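Local coordinates for polyketide synthase type I (Bacillus amyloliquefaciens, PDB 5KKU), which forms the N-terminal dehydratase domain of a difficidin polyketide synthase and probably removes water from intermediates of the growing chain, at residues A[121-132]-A[264-275]; A[170-179]-A[235-243]. All coordinates share one frame; numbering follows the deposited sequence.

Contact 1 (A[121-132]-A[264-275]); sequences PRAKELNIEAFM and TIYDRAGNVLAE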
# COMPACT_ATOMS: atom_id res chain seq x y z
N PRO A 121 -5.68 -11.75 -15.85
CA PRO A 121 -4.37 -11.76 -15.19
C PRO A 121 -3.28 -12.44 -15.96
O PRO A 121 -3.49 -13.42 -16.60
CB PRO A 121 -4.64 -12.53 -13.92
CG PRO A 121 -5.99 -12.14 -13.56
CD PRO A 121 -6.67 -12.35 -14.83
N ARG A 122 -2.10 -11.90 -15.83
CA ARG A 122 -0.94 -12.40 -16.52
C ARG A 122 -0.06 -13.27 -15.63
O ARG A 122 0.85 -13.88 -16.09
CB ARG A 122 -0.13 -11.25 -17.06
CG ARG A 122 -0.50 -10.84 -18.47
CD ARG A 122 0.32 -9.65 -18.93
NE ARG A 122 -0.05 -9.24 -20.27
CZ ARG A 122 -0.46 -10.08 -21.21
NH1 ARG A 122 -0.52 -11.36 -20.95
NH2 ARG A 122 -0.82 -9.64 -22.40
N ALA A 123 -0.38 -13.31 -14.34
CA ALA A 123 0.38 -14.10 -13.39
C ALA A 123 -0.25 -15.48 -13.19
O ALA A 123 -1.38 -15.59 -12.71
CB ALA A 123 0.49 -13.37 -12.06
N LYS A 124 0.49 -16.52 -13.55
CA LYS A 124 0.01 -17.89 -13.42
C LYS A 124 -0.19 -18.26 -11.95
O LYS A 124 0.56 -17.81 -11.08
CB LYS A 124 0.98 -18.87 -14.08
CG LYS A 124 1.32 -18.52 -15.52
CD LYS A 124 2.82 -18.50 -15.75
CE LYS A 124 3.37 -17.09 -15.69
NZ LYS A 124 4.58 -16.93 -16.55
N GLU A 125 -1.20 -19.08 -11.69
CA GLU A 125 -1.50 -19.52 -10.33
C GLU A 125 -0.27 -20.13 -9.66
O GLU A 125 0.79 -20.25 -10.28
CB GLU A 125 -2.65 -20.52 -10.32
CG GLU A 125 -2.33 -21.84 -11.01
CD GLU A 125 -3.54 -22.75 -11.11
OE1 GLU A 125 -4.53 -22.36 -11.75
OE2 GLU A 125 -3.49 -23.86 -10.53
N LEU A 126 -0.42 -20.53 -8.40
CA LEU A 126 0.65 -21.12 -7.67
C LEU A 126 0.10 -22.06 -6.64
O LEU A 126 -0.90 -21.80 -6.03
CB LEU A 126 1.38 -19.94 -7.01
CG LEU A 126 2.42 -20.17 -5.93
CD1 LEU A 126 3.76 -20.56 -6.51
CD2 LEU A 126 2.55 -18.97 -5.01
N ASN A 127 0.80 -23.17 -6.46
CA ASN A 127 0.43 -24.12 -5.46
C ASN A 127 0.90 -23.67 -4.10
O ASN A 127 2.03 -23.89 -3.76
CB ASN A 127 0.96 -25.52 -5.77
CG ASN A 127 0.27 -26.61 -4.98
OD1 ASN A 127 0.07 -26.52 -3.80
ND2 ASN A 127 -0.10 -27.63 -5.66
N ILE A 128 0.00 -23.07 -3.35
CA ILE A 128 0.31 -22.51 -2.05
C ILE A 128 0.84 -23.56 -1.09
O ILE A 128 1.87 -23.34 -0.52
CB ILE A 128 -0.83 -21.66 -1.47
CG1 ILE A 128 -0.86 -20.28 -2.09
CG2 ILE A 128 -0.62 -21.37 -0.01
CD1 ILE A 128 -1.25 -20.27 -3.50
N GLU A 129 0.13 -24.65 -0.94
CA GLU A 129 0.54 -25.73 -0.09
C GLU A 129 1.91 -26.29 -0.42
O GLU A 129 2.68 -26.51 0.45
CB GLU A 129 -0.42 -26.85 -0.26
CG GLU A 129 -1.63 -26.95 0.59
CD GLU A 129 -2.09 -28.39 0.57
OE1 GLU A 129 -3.06 -28.70 -0.09
OE2 GLU A 129 -1.41 -29.23 1.17
N ALA A 130 2.14 -26.53 -1.68
CA ALA A 130 3.39 -27.06 -2.09
C ALA A 130 4.55 -26.11 -1.83
O ALA A 130 5.58 -26.54 -1.49
CB ALA A 130 3.34 -27.47 -3.53
N PHE A 131 4.32 -24.82 -2.02
CA PHE A 131 5.32 -23.80 -1.75
C PHE A 131 5.71 -23.82 -0.30
O PHE A 131 6.84 -23.78 0.01
CB PHE A 131 4.86 -22.40 -2.15
CG PHE A 131 5.98 -21.40 -2.24
CD1 PHE A 131 6.44 -20.75 -1.13
CD2 PHE A 131 6.57 -21.13 -3.44
CE1 PHE A 131 7.49 -19.87 -1.21
CE2 PHE A 131 7.59 -20.25 -3.53
CZ PHE A 131 8.05 -19.61 -2.41
N MET A 132 4.73 -23.86 0.57
CA MET A 132 4.98 -23.88 2.01
C MET A 132 5.71 -25.11 2.52
O MET A 132 6.63 -25.01 3.26
CB MET A 132 3.69 -23.71 2.78
CG MET A 132 3.09 -22.32 2.81
SD MET A 132 1.43 -22.29 3.46
CE MET A 132 1.20 -20.62 3.89
N THR A 264 2.58 -10.58 -6.54
CA THR A 264 1.25 -11.03 -6.86
C THR A 264 0.57 -11.52 -5.61
O THR A 264 1.16 -12.19 -4.85
CB THR A 264 1.25 -12.18 -7.89
OG1 THR A 264 2.01 -11.81 -9.02
CG2 THR A 264 -0.16 -12.58 -8.28
N ILE A 265 -0.69 -11.19 -5.43
CA ILE A 265 -1.43 -11.60 -4.26
C ILE A 265 -2.35 -12.73 -4.62
O ILE A 265 -3.18 -12.57 -5.44
CB ILE A 265 -2.21 -10.45 -3.62
CG1 ILE A 265 -1.32 -9.26 -3.31
CG2 ILE A 265 -2.80 -10.89 -2.32
CD1 ILE A 265 -1.98 -8.14 -2.56
N TYR A 266 -2.15 -13.86 -4.00
CA TYR A 266 -2.96 -15.05 -4.21
C TYR A 266 -3.95 -15.33 -3.09
O TYR A 266 -3.71 -14.95 -2.00
CB TYR A 266 -2.05 -16.25 -4.36
CG TYR A 266 -1.28 -16.26 -5.63
CD1 TYR A 266 -1.86 -16.63 -6.83
CD2 TYR A 266 0.04 -15.87 -5.64
CE1 TYR A 266 -1.12 -16.62 -7.97
CE2 TYR A 266 0.77 -15.87 -6.78
CZ TYR A 266 0.19 -16.23 -7.94
OH TYR A 266 0.97 -16.18 -9.01
N ASP A 267 -5.05 -15.85 -3.48
CA ASP A 267 -5.58 -16.64 -2.58
C ASP A 267 -4.78 -17.93 -2.61
O ASP A 267 -3.85 -18.27 -3.23
CB ASP A 267 -7.10 -16.78 -2.63
CG ASP A 267 -7.61 -17.57 -3.81
OD1 ASP A 267 -6.87 -18.35 -4.38
OD2 ASP A 267 -8.79 -17.44 -4.15
N ARG A 268 -5.40 -18.63 -1.68
CA ARG A 268 -5.10 -19.91 -1.13
C ARG A 268 -5.32 -21.06 -2.06
O ARG A 268 -4.52 -21.95 -2.09
CB ARG A 268 -5.96 -20.08 0.10
CG ARG A 268 -5.85 -21.39 0.80
CD ARG A 268 -4.45 -21.69 1.24
NE ARG A 268 -4.34 -23.10 1.40
CZ ARG A 268 -3.59 -23.72 2.28
NH1 ARG A 268 -3.56 -25.03 2.29
NH2 ARG A 268 -2.86 -23.05 3.15
N ALA A 269 -6.42 -21.03 -2.78
CA ALA A 269 -6.58 -21.96 -3.86
C ALA A 269 -5.71 -21.65 -5.04
O ALA A 269 -5.76 -22.33 -6.00
CB ALA A 269 -8.03 -22.01 -4.27
N GLY A 270 -4.88 -20.64 -4.94
CA GLY A 270 -4.02 -20.27 -6.02
C GLY A 270 -4.55 -19.34 -7.07
O GLY A 270 -3.93 -19.19 -8.04
N ASN A 271 -5.68 -18.72 -6.88
CA ASN A 271 -6.18 -17.71 -7.77
C ASN A 271 -5.51 -16.37 -7.59
O ASN A 271 -5.19 -16.02 -6.51
CB ASN A 271 -7.66 -17.52 -7.53
CG ASN A 271 -8.43 -18.79 -7.68
OD1 ASN A 271 -8.34 -19.46 -8.68
ND2 ASN A 271 -9.17 -19.13 -6.67
N VAL A 272 -5.30 -15.66 -8.68
CA VAL A 272 -4.83 -14.30 -8.65
C VAL A 272 -5.83 -13.29 -8.06
O VAL A 272 -6.86 -13.08 -8.60
CB VAL A 272 -4.30 -13.86 -10.02
CG1 VAL A 272 -4.00 -12.37 -10.04
CG2 VAL A 272 -3.06 -14.62 -10.39
N LEU A 273 -5.50 -12.66 -6.96
CA LEU A 273 -6.38 -11.66 -6.40
C LEU A 273 -5.96 -10.29 -6.87
O LEU A 273 -6.80 -9.51 -7.19
CB LEU A 273 -6.52 -11.70 -4.88
CG LEU A 273 -6.55 -13.00 -4.12
CD1 LEU A 273 -6.20 -12.84 -2.67
CD2 LEU A 273 -7.83 -13.78 -4.29
N ALA A 274 -4.68 -10.04 -6.89
CA ALA A 274 -4.15 -8.80 -7.33
C ALA A 274 -2.76 -8.88 -7.96
O ALA A 274 -2.02 -9.75 -7.67
CB ALA A 274 -4.16 -7.85 -6.16
N GLU A 275 -2.41 -7.92 -8.78
CA GLU A 275 -1.12 -7.84 -9.39
C GLU A 275 -0.50 -6.48 -9.19
O GLU A 275 -1.14 -5.47 -9.39
CB GLU A 275 -1.20 -8.12 -10.87
CG GLU A 275 -1.49 -9.52 -11.31
CD GLU A 275 -1.24 -9.71 -12.77
OE1 GLU A 275 -1.80 -8.99 -13.55
OE2 GLU A 275 -0.46 -10.54 -13.15
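CG of Y266 stands anti to its own carbonyl carbon (chi1 -70°), lifting the ring to L126 CB, and CG of L126, anti to the backbone N (chi1 168°), adds CD2 at the same ring. L126 CB sits over one face, 4.2 Å from the Y266 centroid in a CH-pi contact set toward the rim, while L126 CD2 comes within 4.0 Å of Y266 CE2. T264 CG2 lies against the opposite face. At the edge, Y266 OH donates to K124 O at 2.7 Å, tilted 29° from the carbonyl plane. I128, the first residue of helix 128-133, drives CD1 to 3.7 Å from G270 CA. G270 belongs to the turn 267-271 between the two strands, held by D267, whose carboxylate accepts from N and ND2 of N271. R268 reaches back from this turn, its guanidinium beside E129 CG; E129 OE1 stays 4.4 Å from R268 NH1, and E129 forms its salt bridge with K133 instead. At the other end, P121 CB packs on V272 CG1 at 3.9 Å, and R122 N reaches E275 OE2 in a weak hydrogen bond of 3.4 Å; R226 and Y230 grip E275 OE1 more firmly. The end of the predicted N-terminal hotdog region and the connection after it thus lie on this hairpin through a mostly apolar contact, with one short Y266-to-K124 hydrogen bond, a long charge pair at one end and a weak bond at the other.

Contact 2 (A[170-179]-A[235-243]); sequences DKEELMELTL and KTIYTYSAK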
# COMPACT_ATOMS: atom_id res chain seq x y z
N ASP A 170 16.10 -18.94 -2.04
CA ASP A 170 16.58 -17.64 -2.10
C ASP A 170 16.01 -16.84 -3.29
O ASP A 170 16.49 -15.80 -3.59
CB ASP A 170 18.07 -17.42 -2.00
CG ASP A 170 18.78 -18.02 -3.15
OD1 ASP A 170 18.12 -18.45 -4.11
OD2 ASP A 170 20.01 -18.07 -3.11
N LYS A 171 14.99 -17.39 -3.95
CA LYS A 171 14.69 -16.94 -5.30
C LYS A 171 13.22 -16.50 -5.20
O LYS A 171 12.80 -15.65 -5.90
CB LYS A 171 14.84 -18.04 -6.27
CG LYS A 171 16.20 -18.14 -6.89
CD LYS A 171 16.17 -18.91 -8.20
CE LYS A 171 17.26 -19.95 -8.28
NZ LYS A 171 17.03 -21.01 -9.29
N GLU A 172 12.44 -17.13 -4.35
CA GLU A 172 11.05 -16.76 -4.25
C GLU A 172 10.58 -16.57 -2.83
O GLU A 172 11.12 -17.09 -1.94
CB GLU A 172 10.15 -17.81 -4.89
CG GLU A 172 10.38 -18.04 -6.37
CD GLU A 172 9.74 -19.31 -6.88
OE1 GLU A 172 8.54 -19.40 -7.02
OE2 GLU A 172 10.45 -20.26 -7.13
N GLU A 173 9.56 -15.78 -2.66
CA GLU A 173 8.99 -15.51 -1.38
C GLU A 173 7.46 -15.57 -1.36
O GLU A 173 6.81 -15.22 -2.30
CB GLU A 173 9.47 -14.16 -0.90
CG GLU A 173 8.93 -13.69 0.41
CD GLU A 173 9.37 -12.29 0.75
OE1 GLU A 173 8.52 -11.42 0.86
OE2 GLU A 173 10.54 -12.06 0.89
N LEU A 174 6.92 -16.02 -0.23
CA LEU A 174 5.48 -16.13 -0.04
C LEU A 174 5.12 -15.66 1.36
O LEU A 174 5.64 -16.18 2.35
CB LEU A 174 5.02 -17.57 -0.26
CG LEU A 174 3.51 -17.78 -0.42
CD1 LEU A 174 2.90 -16.67 -1.27
CD2 LEU A 174 3.22 -19.14 -1.03
N MET A 175 4.24 -14.67 1.45
CA MET A 175 3.83 -14.13 2.74
C MET A 175 2.38 -14.45 3.10
O MET A 175 1.45 -13.92 2.50
CB MET A 175 4.07 -12.62 2.79
CG MET A 175 5.53 -12.22 2.91
SD MET A 175 5.75 -10.44 3.07
CE MET A 175 4.93 -9.86 1.59
N GLU A 176 2.20 -15.30 4.10
CA GLU A 176 0.90 -15.67 4.56
C GLU A 176 0.44 -14.60 5.50
O GLU A 176 1.01 -14.41 6.52
CB GLU A 176 0.93 -17.04 5.22
CG GLU A 176 -0.45 -17.58 5.51
CD GLU A 176 -0.41 -18.91 6.19
OE1 GLU A 176 0.36 -19.06 7.11
OE2 GLU A 176 -1.15 -19.80 5.81
N LEU A 177 -0.57 -13.87 5.13
CA LEU A 177 -1.03 -12.77 5.90
C LEU A 177 -2.47 -12.88 6.33
O LEU A 177 -3.32 -13.21 5.56
CB LEU A 177 -0.82 -11.50 5.09
CG LEU A 177 0.61 -11.23 4.70
CD1 LEU A 177 0.73 -10.34 3.51
CD2 LEU A 177 1.28 -10.59 5.87
N THR A 178 -2.75 -12.58 7.59
CA THR A 178 -4.08 -12.53 8.13
C THR A 178 -4.30 -11.30 8.98
O THR A 178 -3.45 -10.88 9.70
CB THR A 178 -4.43 -13.77 8.94
OG1 THR A 178 -4.33 -14.91 8.11
CG2 THR A 178 -5.79 -13.73 9.38
N LEU A 179 -5.47 -10.72 8.93
CA LEU A 179 -5.77 -9.59 9.74
C LEU A 179 -6.00 -9.92 11.20
O LEU A 179 -6.26 -11.03 11.53
CB LEU A 179 -6.97 -8.87 9.20
CG LEU A 179 -7.04 -8.65 7.71
CD1 LEU A 179 -8.43 -8.19 7.40
CD2 LEU A 179 -6.05 -7.64 7.26
N LYS A 235 -10.02 -13.82 3.97
CA LYS A 235 -9.46 -13.67 5.28
C LYS A 235 -7.96 -13.79 5.32
O LYS A 235 -7.31 -13.09 6.02
CB LYS A 235 -10.08 -14.67 6.21
CG LYS A 235 -11.45 -14.29 6.69
CD LYS A 235 -12.03 -15.32 7.62
CE LYS A 235 -13.47 -14.99 7.93
NZ LYS A 235 -14.25 -16.10 8.55
N THR A 236 -7.40 -14.71 4.58
CA THR A 236 -5.96 -14.82 4.50
C THR A 236 -5.52 -14.70 3.06
O THR A 236 -6.08 -15.29 2.22
CB THR A 236 -5.46 -16.18 5.01
OG1 THR A 236 -5.89 -16.42 6.34
CG2 THR A 236 -3.96 -16.28 4.94
N ILE A 237 -4.50 -13.91 2.81
CA ILE A 237 -3.89 -13.83 1.50
C ILE A 237 -2.47 -14.32 1.43
O ILE A 237 -1.80 -14.50 2.42
CB ILE A 237 -3.94 -12.43 0.91
CG1 ILE A 237 -3.09 -11.49 1.75
CG2 ILE A 237 -5.35 -11.94 0.77
CD1 ILE A 237 -2.80 -10.18 1.11
N TYR A 238 -1.99 -14.51 0.23
CA TYR A 238 -0.66 -15.01 -0.00
C TYR A 238 0.05 -14.18 -1.01
O TYR A 238 -0.19 -14.31 -2.16
CB TYR A 238 -0.71 -16.47 -0.43
CG TYR A 238 -1.40 -17.35 0.56
CD1 TYR A 238 -2.76 -17.43 0.62
CD2 TYR A 238 -0.69 -18.08 1.42
CE1 TYR A 238 -3.36 -18.19 1.54
CE2 TYR A 238 -1.28 -18.85 2.34
CZ TYR A 238 -2.61 -18.93 2.38
OH TYR A 238 -3.14 -19.70 3.30
N THR A 239 0.91 -13.32 -0.53
CA THR A 239 1.67 -12.44 -1.33
C THR A 239 2.94 -13.08 -1.88
O THR A 239 3.86 -13.34 -1.18
CB THR A 239 1.95 -11.12 -0.57
OG1 THR A 239 0.72 -10.48 -0.26
CG2 THR A 239 2.79 -10.22 -1.39
N TYR A 240 2.98 -13.34 -3.16
CA TYR A 240 4.08 -13.95 -3.77
C TYR A 240 4.99 -12.92 -4.43
O TYR A 240 4.52 -12.01 -5.05
CB TYR A 240 3.58 -14.93 -4.78
CG TYR A 240 4.63 -15.47 -5.68
CD1 TYR A 240 5.34 -16.57 -5.33
CD2 TYR A 240 4.89 -14.90 -6.87
CE1 TYR A 240 6.30 -17.07 -6.12
CE2 TYR A 240 5.86 -15.39 -7.68
CZ TYR A 240 6.56 -16.49 -7.30
OH TYR A 240 7.51 -16.99 -8.05
N SER A 241 6.28 -13.11 -4.33
CA SER A 241 7.26 -12.23 -4.90
C SER A 241 8.51 -13.02 -5.38
O SER A 241 8.92 -13.96 -4.78
CB SER A 241 7.58 -11.17 -3.86
OG SER A 241 8.65 -10.38 -4.16
N ALA A 242 9.05 -12.64 -6.52
CA ALA A 242 10.21 -13.31 -7.08
C ALA A 242 11.45 -12.46 -7.24
O ALA A 242 11.41 -11.33 -7.60
CB ALA A 242 9.86 -13.94 -8.39
N LYS A 243 12.57 -13.07 -6.97
CA LYS A 243 13.84 -12.41 -7.06
C LYS A 243 14.17 -11.88 -8.43
O LYS A 243 14.59 -10.79 -8.54
CB LYS A 243 14.96 -13.29 -6.51
CG LYS A 243 16.20 -12.49 -6.20
CD LYS A 243 17.06 -13.06 -5.11
CE LYS A 243 18.51 -13.04 -5.53
NZ LYS A 243 18.67 -13.54 -6.93
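Backbone hydrogen bonds come first: E173 with S241, M175 with T239 and L177 with I237 are hydrogen-bonded antiparallel pairs, each joined by two N-H to O bonds. L177 N to I237 O is nearly straight, 3.0 Å with 173° at the hydrogen. K243 N adds another bond to K171 O, 2.8 Å long, where strand 236-248 is interrupted. Between these rungs the CA atoms of L174, Y238 and Y240 make CA-H...O contacts with carbonyls of the partner strand. The two strands belong to the predicted C-terminal hotdog fold, whose curved antiparallel sheet wraps a helix: I237 packs on helix 194-200, and T239 OG1 bonds to S200 OG. The predicted proton donor D198 is on that helix, with its side chain about 9 Å from that of L177. On the same face, E173 accepts from S206 OG at OE2 and from G204 N at OE1. Side-chain polar bonds across the strands lie on the other face. Y240 OH donates to E172 OE1 at 2.8 Å; the oxygen lies at the ring edge in its plane, but is met from above the carboxylate, whose plane stands 81° from the ring. E176, its CG anti to the backbone N (chi1 -170°), runs alongside Y238 and accepts from Y238 OH through the anti lone pair of OE2 at 3.2 Å; Y238 OH also meets R268 NH2 in a weak hydrogen bond. T178 OG1 and T236 OG1 share a hydrogen bond of 2.8 Å. Among apolar contacts, L174 CD1 lies 3.7 Å from Y238 CB and also touches Y240 CB. On the helix-facing side M175 CE rests 3.7 Å from T239 CG2, and L177 CB packs on I237 CG1.

Starting from the N terminus, the chain ends the predicted N-terminal hotdog region within 121-132, where contact 1 opens. It goes on through strands 162-168 and 172-178, the latter opening contact 2, then past helix 194-200 to strand 236-248, which closes contact 2 over 55 intervening residues. Only afterwards do strands 258-266 and 272-283 bring 264-275 back to close contact 1, so the smaller loop lies wholly within the larger. The two meet in the sheet, where Y266 N probably bonds to Y238 O and T264 O to Y240 N. Helix 128-133 also bridges them, M132 packing against E176. Together they join the inter-fold connection to the C-terminal sheet.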